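Local coordinates for alpha-fucosidase (Bifidobacterium bifidum, PDB 2EAB), which probably releases alpha-1,2-linked L-fucose from glycans by hydrolysis through this catalytic part of a longer, calcium-binding, membrane-associated protein, at residues L52-G57 / Y182-P187; K164-V169 / A322-H327. All blocks are in the same frame, centred on the assembly; numbering follows the deposited sequence.

Contact 1 of 2, residues L52-G57 / Y182-P187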
ATOM      1  N   LEU A  52      10.477   9.953 -13.510  1.00  7.52           N
ATOM      2  CA  LEU A  52       9.289  10.520 -12.881  1.00  7.60           C
ATOM      3  C   LEU A  52       8.030   9.781 -13.316  1.00  7.72           C
ATOM      4  O   LEU A  52       7.738   9.700 -14.506  1.00  7.54           O
ATOM      5  CB  LEU A  52       9.193  12.024 -13.161  1.00  8.43           C
ATOM      6  CG  LEU A  52      10.301  12.863 -12.511  1.00  9.03           C
ATOM      7  CD1 LEU A  52      10.300  14.295 -13.034  1.00 10.02           C
ATOM      8  CD2 LEU A  52      10.173  12.838 -10.987  1.00 10.10           C
ATOM      9  N   PRO A  53       7.304   9.199 -12.342  1.00  7.46           N
ATOM     10  CA  PRO A  53       6.169   8.336 -12.624  1.00  7.63           C
ATOM     11  C   PRO A  53       4.835   9.046 -12.804  1.00  7.82           C
ATOM     12  O   PRO A  53       4.558  10.064 -12.159  1.00  7.72           O
ATOM     13  CB  PRO A  53       6.107   7.451 -11.379  1.00  7.87           C
ATOM     14  CG  PRO A  53       6.544   8.354 -10.281  1.00  7.98           C
ATOM     15  CD  PRO A  53       7.578   9.274 -10.893  1.00  7.78           C
ATOM     16  N   PHE A  54       4.006   8.474 -13.662  1.00  7.60           N
ATOM     17  CA  PHE A  54       2.615   8.874 -13.789  1.00  7.76           C
ATOM     18  C   PHE A  54       1.822   7.651 -14.235  1.00  7.29           C
ATOM     19  O   PHE A  54       2.382   6.702 -14.792  1.00  6.88           O
ATOM     20  CB  PHE A  54       2.459  10.043 -14.778  1.00  7.84           C
ATOM     21  CG  PHE A  54       2.761   9.675 -16.199  1.00  8.10           C
ATOM     22  CD1 PHE A  54       1.729   9.337 -17.062  1.00  8.74           C
ATOM     23  CD2 PHE A  54       4.070   9.652 -16.676  1.00  8.58           C
ATOM     24  CE1 PHE A  54       1.990   8.980 -18.377  1.00  9.73           C
ATOM     25  CE2 PHE A  54       4.339   9.291 -17.995  1.00  8.86           C
ATOM     26  CZ  PHE A  54       3.296   8.958 -18.844  1.00  8.43           C
ATOM     27  N   GLY A  55       0.520   7.665 -13.989  1.00  7.34           N
ATOM     28  CA  GLY A  55      -0.310   6.537 -14.372  1.00  7.44           C
ATOM     29  C   GLY A  55      -1.781   6.821 -14.198  1.00  7.24           C
ATOM     30  O   GLY A  55      -2.166   7.858 -13.635  1.00  7.79           O
ATOM     31  N   ASN A  56      -2.605   5.901 -14.692  1.00  7.56           N
ATOM     32  CA  ASN A  56      -4.053   5.986 -14.524  1.00  7.57           C
ATOM     33  C   ASN A  56      -4.612   4.815 -13.713  1.00  7.49           C
ATOM     34  O   ASN A  56      -5.799   4.505 -13.796  1.00  7.54           O
ATOM     35  CB  ASN A  56      -4.760   6.100 -15.885  1.00  7.78           C
ATOM     36  CG  ASN A  56      -4.674   4.826 -16.711  1.00  7.47           C
ATOM     37  OD1 ASN A  56      -4.072   3.836 -16.299  1.00  7.87           O
ATOM     38  ND2 ASN A  56      -5.291   4.845 -17.887  1.00  8.98           N
ATOM     39  N   GLY A  57      -3.745   4.174 -12.933  1.00  7.02           N
ATOM     40  CA  GLY A  57      -4.103   2.980 -12.167  1.00  7.27           C
ATOM     41  C   GLY A  57      -3.923   1.687 -12.942  1.00  7.14           C
ATOM     42  O   GLY A  57      -3.968   0.598 -12.351  1.00  7.30           O
ATOM     43  N   TYR A 182       3.338  14.644 -20.619  1.00  9.78           N
ATOM     44  CA  TYR A 182       2.853  13.274 -20.523  1.00  9.30           C
ATOM     45  C   TYR A 182       1.840  13.125 -19.402  1.00  9.14           C
ATOM     46  O   TYR A 182       2.056  13.612 -18.295  1.00  9.14           O
ATOM     47  CB  TYR A 182       4.002  12.313 -20.229  1.00  9.60           C
ATOM     48  CG  TYR A 182       5.202  12.408 -21.133  1.00  9.87           C
ATOM     49  CD1 TYR A 182       5.236  11.721 -22.346  1.00  9.83           C
ATOM     50  CD2 TYR A 182       6.324  13.141 -20.754  1.00 10.43           C
ATOM     51  CE1 TYR A 182       6.344  11.788 -23.174  1.00 10.33           C
ATOM     52  CE2 TYR A 182       7.439  13.209 -21.574  1.00 10.68           C
ATOM     53  CZ  TYR A 182       7.438  12.523 -22.777  1.00 10.41           C
ATOM     54  OH  TYR A 182       8.540  12.566 -23.595  1.00 10.59           O
ATOM     55  N   PHE A 183       0.744  12.430 -19.685  1.00  8.88           N
ATOM     56  CA  PHE A 183      -0.197  12.040 -18.637  1.00  9.10           C
ATOM     57  C   PHE A 183      -0.936  10.773 -19.031  1.00  9.17           C
ATOM     58  O   PHE A 183      -0.920  10.373 -20.193  1.00  9.27           O
ATOM     59  CB  PHE A 183      -1.161  13.184 -18.259  1.00  9.36           C
ATOM     60  CG  PHE A 183      -2.037  13.665 -19.387  1.00  9.66           C
ATOM     61  CD1 PHE A 183      -3.261  13.058 -19.645  1.00  9.92           C
ATOM     62  CD2 PHE A 183      -1.659  14.758 -20.161  1.00  9.78           C
ATOM     63  CE1 PHE A 183      -4.086  13.515 -20.673  1.00 11.03           C
ATOM     64  CE2 PHE A 183      -2.474  15.218 -21.192  1.00 11.12           C
ATOM     65  CZ  PHE A 183      -3.687  14.603 -21.445  1.00 10.61           C
ATOM     66  N   ALA A 184      -1.546  10.122 -18.047  1.00  8.77           N
ATOM     67  CA  ALA A 184      -2.366   8.947 -18.297  1.00  8.71           C
ATOM     68  C   ALA A 184      -3.731   9.191 -17.693  1.00  8.72           C
ATOM     69  O   ALA A 184      -3.876   9.304 -16.471  1.00  8.61           O
ATOM     70  CB  ALA A 184      -1.728   7.699 -17.716  1.00  9.03           C
ATOM     71  N   SER A 185      -4.724   9.299 -18.567  1.00  8.75           N
ATOM     72  CA  SER A 185      -6.083   9.603 -18.173  1.00  8.81           C
ATOM     73  C   SER A 185      -6.819   8.362 -17.703  1.00  8.50           C
ATOM     74  O   SER A 185      -6.821   7.337 -18.387  1.00  8.64           O
ATOM     75  CB  SER A 185      -6.831  10.215 -19.349  1.00  8.98           C
ATOM     76  OG  SER A 185      -8.213  10.287 -19.064  1.00  9.57           O
ATOM     77  N   ASN A 186      -7.453   8.461 -16.538  1.00  8.52           N
ATOM     78  CA  ASN A 186      -8.364   7.415 -16.104  1.00  8.87           C
ATOM     79  C   ASN A 186      -9.706   7.468 -16.863  1.00  9.51           C
ATOM     80  O   ASN A 186     -10.126   6.450 -17.408  1.00  9.58           O
ATOM     81  CB  ASN A 186      -8.542   7.413 -14.579  1.00  8.81           C
ATOM     82  CG  ASN A 186      -9.286   6.188 -14.084  1.00  8.89           C
ATOM     83  OD1 ASN A 186     -10.503   6.222 -13.926  1.00  9.28           O
ATOM     84  ND2 ASN A 186      -8.562   5.093 -13.860  1.00  8.38           N
ATOM     85  N   PRO A 187     -10.365   8.652 -16.943  1.00 10.00           N
ATOM     86  CA  PRO A 187     -11.639   8.717 -17.678  1.00 10.44           C
ATOM     87  C   PRO A 187     -11.583   8.210 -19.120  1.00 10.39           C
ATOM     88  O   PRO A 187     -12.520   7.555 -19.569  1.00 10.81           O
ATOM     89  CB  PRO A 187     -11.982  10.212 -17.664  1.00 10.98           C
ATOM     90  CG  PRO A 187     -11.311  10.738 -16.475  1.00 11.10           C
ATOM     91  CD  PRO A 187     -10.030   9.961 -16.347  1.00 10.29           C
TER
HETATM   92  O   HOH W   1      -4.682   9.606 -13.859  1.00  8.66           O

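Contact 2 of 2, residues K164-V169 / A322-H327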
ATOM      1  N   LYS A 164      -1.606  18.480 -11.103  1.00 10.83           N
ATOM      2  CA  LYS A 164      -2.296  18.266 -12.371  1.00 11.29           C
ATOM      3  C   LYS A 164      -2.113  16.849 -12.919  1.00 10.81           C
ATOM      4  O   LYS A 164      -2.734  16.480 -13.912  1.00 11.27           O
ATOM      5  CB  LYS A 164      -1.860  19.314 -13.403  1.00 11.11           C
ATOM      6  CG  LYS A 164      -2.442  20.700 -13.134  1.00 12.24           C
ATOM      7  CD  LYS A 164      -2.036  21.725 -14.186  1.00 12.33           C
ATOM      8  CE  LYS A 164      -2.842  23.018 -14.043  1.00 14.76           C
ATOM      9  NZ  LYS A 164      -2.724  23.645 -12.690  1.00 15.76           N
ATOM     10  N   GLY A 165      -1.265  16.058 -12.267  1.00 10.66           N
ATOM     11  CA  GLY A 165      -1.027  14.678 -12.677  1.00 10.32           C
ATOM     12  C   GLY A 165      -0.404  14.549 -14.053  1.00 10.20           C
ATOM     13  O   GLY A 165      -0.871  13.769 -14.882  1.00 10.45           O
ATOM     14  N   LYS A 166       0.656  15.310 -14.295  1.00 10.00           N
ATOM     15  CA  LYS A 166       1.355  15.232 -15.570  1.00 10.14           C
ATOM     16  C   LYS A 166       2.838  15.526 -15.410  1.00  9.89           C
ATOM     17  O   LYS A 166       3.251  16.212 -14.470  1.00  9.94           O
ATOM     18  CB  LYS A 166       0.715  16.170 -16.600  1.00 10.35           C
ATOM     19  CG  LYS A 166       0.877  17.657 -16.307  1.00 10.83           C
ATOM     20  CD  LYS A 166      -0.127  18.485 -17.098  1.00 11.11           C
ATOM     21  CE  LYS A 166       0.253  19.956 -17.129  1.00 11.93           C
ATOM     22  NZ  LYS A 166       1.324  20.222 -18.135  1.00 12.70           N
ATOM     23  N   ALA A 167       3.627  14.976 -16.327  1.00  9.96           N
ATOM     24  CA  ALA A 167       5.063  15.212 -16.379  1.00 10.20           C
ATOM     25  C   ALA A 167       5.379  16.120 -17.559  1.00 10.49           C
ATOM     26  O   ALA A 167       4.769  15.999 -18.622  1.00 10.85           O
ATOM     27  CB  ALA A 167       5.817  13.894 -16.504  1.00 10.07           C
ATOM     28  N   ASP A 168       6.330  17.027 -17.358  1.00 10.63           N
ATOM     29  CA  ASP A 168       6.695  18.008 -18.374  1.00 11.05           C
ATOM     30  C   ASP A 168       8.197  17.986 -18.640  1.00 10.78           C
ATOM     31  O   ASP A 168       8.989  17.685 -17.745  1.00 10.30           O
ATOM     32  CB  ASP A 168       6.273  19.414 -17.935  1.00 11.94           C
ATOM     33  CG  ASP A 168       4.834  19.476 -17.437  1.00 14.00           C
ATOM     34  OD1 ASP A 168       3.907  19.330 -18.253  1.00 15.36           O
ATOM     35  OD2 ASP A 168       4.628  19.692 -16.225  1.00 16.81           O
ATOM     36  N   VAL A 169       8.571  18.297 -19.880  1.00 10.84           N
ATOM     37  CA  VAL A 169       9.972  18.515 -20.253  1.00 11.02           C
ATOM     38  C   VAL A 169      10.038  19.727 -21.174  1.00 11.20           C
ATOM     39  O   VAL A 169       9.187  19.895 -22.047  1.00 11.42           O
ATOM     40  CB  VAL A 169      10.608  17.291 -20.982  1.00 11.01           C
ATOM     41  CG1 VAL A 169      12.094  17.529 -21.258  1.00 11.62           C
ATOM     42  CG2 VAL A 169      10.421  15.994 -20.190  1.00 10.70           C
ATOM     43  N   ALA A 322     -10.532  16.636 -19.006  1.00 11.39           N
ATOM     44  CA  ALA A 322     -11.162  15.543 -18.269  1.00 11.26           C
ATOM     45  C   ALA A 322     -10.165  14.855 -17.346  1.00 10.95           C
ATOM     46  O   ALA A 322     -10.512  14.482 -16.218  1.00 10.96           O
ATOM     47  CB  ALA A 322     -11.782  14.546 -19.223  1.00 11.50           C
ATOM     48  N   HIS A 323      -8.932  14.694 -17.821  1.00 10.47           N
ATOM     49  CA  HIS A 323      -7.887  14.110 -16.995  1.00 10.14           C
ATOM     50  C   HIS A 323      -7.587  14.945 -15.755  1.00 10.16           C
ATOM     51  O   HIS A 323      -7.582  14.429 -14.634  1.00  9.98           O
ATOM     52  CB  HIS A 323      -6.583  13.926 -17.766  1.00 10.25           C
ATOM     53  CG  HIS A 323      -5.448  13.547 -16.877  1.00  9.59           C
ATOM     54  ND1 HIS A 323      -4.368  14.368 -16.630  1.00 10.93           N
ATOM     55  CD2 HIS A 323      -5.274  12.452 -16.105  1.00  8.07           C
ATOM     56  CE1 HIS A 323      -3.562  13.771 -15.768  1.00  7.93           C
ATOM     57  NE2 HIS A 323      -4.091  12.609 -15.434  1.00 10.78           N
ATOM     58  N   ILE A 324      -7.305  16.229 -15.965  1.00 10.33           N
ATOM     59  CA  ILE A 324      -6.908  17.097 -14.862  1.00 10.82           C
ATOM     60  C   ILE A 324      -8.049  17.242 -13.853  1.00 10.60           C
ATOM     61  O   ILE A 324      -7.808  17.210 -12.643  1.00 10.29           O
ATOM     62  CB  ILE A 324      -6.366  18.461 -15.360  1.00 10.86           C
ATOM     63  CG1 ILE A 324      -5.034  18.253 -16.094  1.00 11.07           C
ATOM     64  CG2 ILE A 324      -6.199  19.442 -14.197  1.00 11.32           C
ATOM     65  CD1 ILE A 324      -4.480  19.492 -16.774  1.00 11.65           C
ATOM     66  N   ASP A 325      -9.281  17.366 -14.344  1.00 10.68           N
ATOM     67  CA  ASP A 325     -10.458  17.411 -13.466  1.00 10.85           C
ATOM     68  C   ASP A 325     -10.532  16.168 -12.573  1.00 10.49           C
ATOM     69  O   ASP A 325     -10.749  16.275 -11.365  1.00 10.73           O
ATOM     70  CB  ASP A 325     -11.752  17.538 -14.281  1.00 10.96           C
ATOM     71  CG  ASP A 325     -11.932  18.915 -14.918  1.00 12.45           C
ATOM     72  OD1 ASP A 325     -11.159  19.845 -14.616  1.00 14.13           O
ATOM     73  OD2 ASP A 325     -12.872  19.061 -15.730  1.00 15.14           O
ATOM     74  N   ASP A 326     -10.338  14.999 -13.181  1.00 10.23           N
ATOM     75  CA  ASP A 326     -10.398  13.713 -12.490  1.00  9.83           C
ATOM     76  C   ASP A 326      -9.277  13.562 -11.454  1.00  9.72           C
ATOM     77  O   ASP A 326      -9.531  13.197 -10.300  1.00  9.89           O
ATOM     78  CB  ASP A 326     -10.325  12.595 -13.529  1.00  9.90           C
ATOM     79  CG  ASP A 326     -10.128  11.227 -12.912  1.00 10.01           C
ATOM     80  OD1 ASP A 326     -11.096  10.682 -12.343  1.00 11.17           O
ATOM     81  OD2 ASP A 326      -9.000  10.696 -13.015  1.00  9.88           O
ATOM     82  N   HIS A 327      -8.048  13.847 -11.872  1.00  9.08           N
ATOM     83  CA  HIS A 327      -6.889  13.726 -11.003  1.00  9.52           C
ATOM     84  C   HIS A 327      -6.971  14.703  -9.838  1.00  9.58           C
ATOM     85  O   HIS A 327      -6.796  14.319  -8.674  1.00  9.64           O
ATOM     86  CB  HIS A 327      -5.602  13.979 -11.783  1.00  9.37           C
ATOM     87  CG  HIS A 327      -4.375  13.871 -10.940  1.00  9.56           C
ATOM     88  ND1 HIS A 327      -3.824  14.943 -10.271  1.00 11.06           N
ATOM     89  CD2 HIS A 327      -3.614  12.798 -10.622  1.00  7.81           C
ATOM     90  CE1 HIS A 327      -2.770  14.534  -9.587  1.00  7.93           C
ATOM     91  NE2 HIS A 327      -2.620  13.238  -9.786  1.00 11.16           N
TER

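Contact 1 of 2, residues L52-G57 / Y182-P187
Phe-54, on edge strand 52-55 of one antiparallel beta sheet, and Asn-56, in the loop just after it, meet Tyr-182 to Asn-186 at the end of strand 176-185, in the second sheet of the N-terminal beta domain. The strand segments run at 28°, 5.7 Å apart at closest approach. The ring of Phe-54, a flat apolar group that packs between the two strands, reaches Tyr-182 CB with CZ at 3.7 Å, while its edge lies near Ala-184 N. An alanine in place of Phe-54 would probably open a gap here and leave Tyr-182 CB and Ala-184 CB without this apolar neighbour. Ala-184 is small enough for its CB to pack against Asn-56 CB at 3.9 Å. One water donates to both Gly-55 O (3.1 Å) and Ala-184 O (2.8 Å), bridging the strands. Asn-56 ND2 donates to Ser-185 O (3.0 Å) from above the carbonyl plane; bonds from Lys-58 N and Ile-59 N to Asn-56 OD1 fix the amide. Nearby, Gly-57 belongs to the calcium site. With CG beside its carbonyl carbon (chi1 -170°), Asn-186 gives Asn-56 O a 2.8 Å bond from ND2, N-H...O angle 155°, and Asn-390 OD1 takes the same amide N.

Contact 2 of 2, residues K164-V169 / A322-H327
A G1 beta bulge, formed where Gly-165 and Lys-166 both face Asn-161, brings the start of strand 166-173 against helix 316-331, so the N-terminal beta domain meets a helix at the start of the sequence range assigned to the family 95 catalytic domain. Gly-165 is the residue pressed closest onto His-327: its CA sits 3.5 Å from the centroid of the imidazole, 8° off the ring normal, a CH-pi contact over the centre of the face. Gly-165 N lies over the same ring, 3.4 Å from His-327 CE1. Glycine suits the place twice over, because its phi is positive (64°) and because a CB would run into His-327 CD2. His-327 CG is anti to the backbone N (chi1 180°), beside the carbonyl carbon, and ND1 of the ring makes a weak hydrogen bond to Ser-163 O. One turn earlier, His-323 stacks with Phe-183. Beside them Ile-324 supplies branched apolar bulk: CG1 comes to 3.6 Å from Lys-164 O, and CG2 lies 4.1 Å from Lys-164 CG. The ammonium of Lys-164 leads away to a salt bridge with Asp-17, leaving the aliphatic part of the chain to the isoleucine. Lys-164 O is buried without a hydrogen-bond partner. The contact rests on one imidazole face and apolar packing, and depends on close fit more than on polar bonds.

Both contacts are mainly buried and share one sheet, in which strands 166-173 and 176-185 are neighbours; Tyr-182 N probably donates a hydrogen bond to Ala-167 O at 2.8 Å. Contact 1 joins that sheet to the edge strand of the other sheet within the N-terminal domain, whereas contact 2 joins it to helix 316-331, where the range assigned to the catalytic domain starts. The chemistry differs accordingly: 52-57/182-187 combines an aromatic ring with asparagine hydrogen bonds and a bridging water, beside a loop that supplies Gly-57 to the calcium site, while 164-169/322-327 relies on one imidazole face, glycine and isoleucine, with lysine charges paired away from the helix. Phe-183, stacked with His-323, ties the two together.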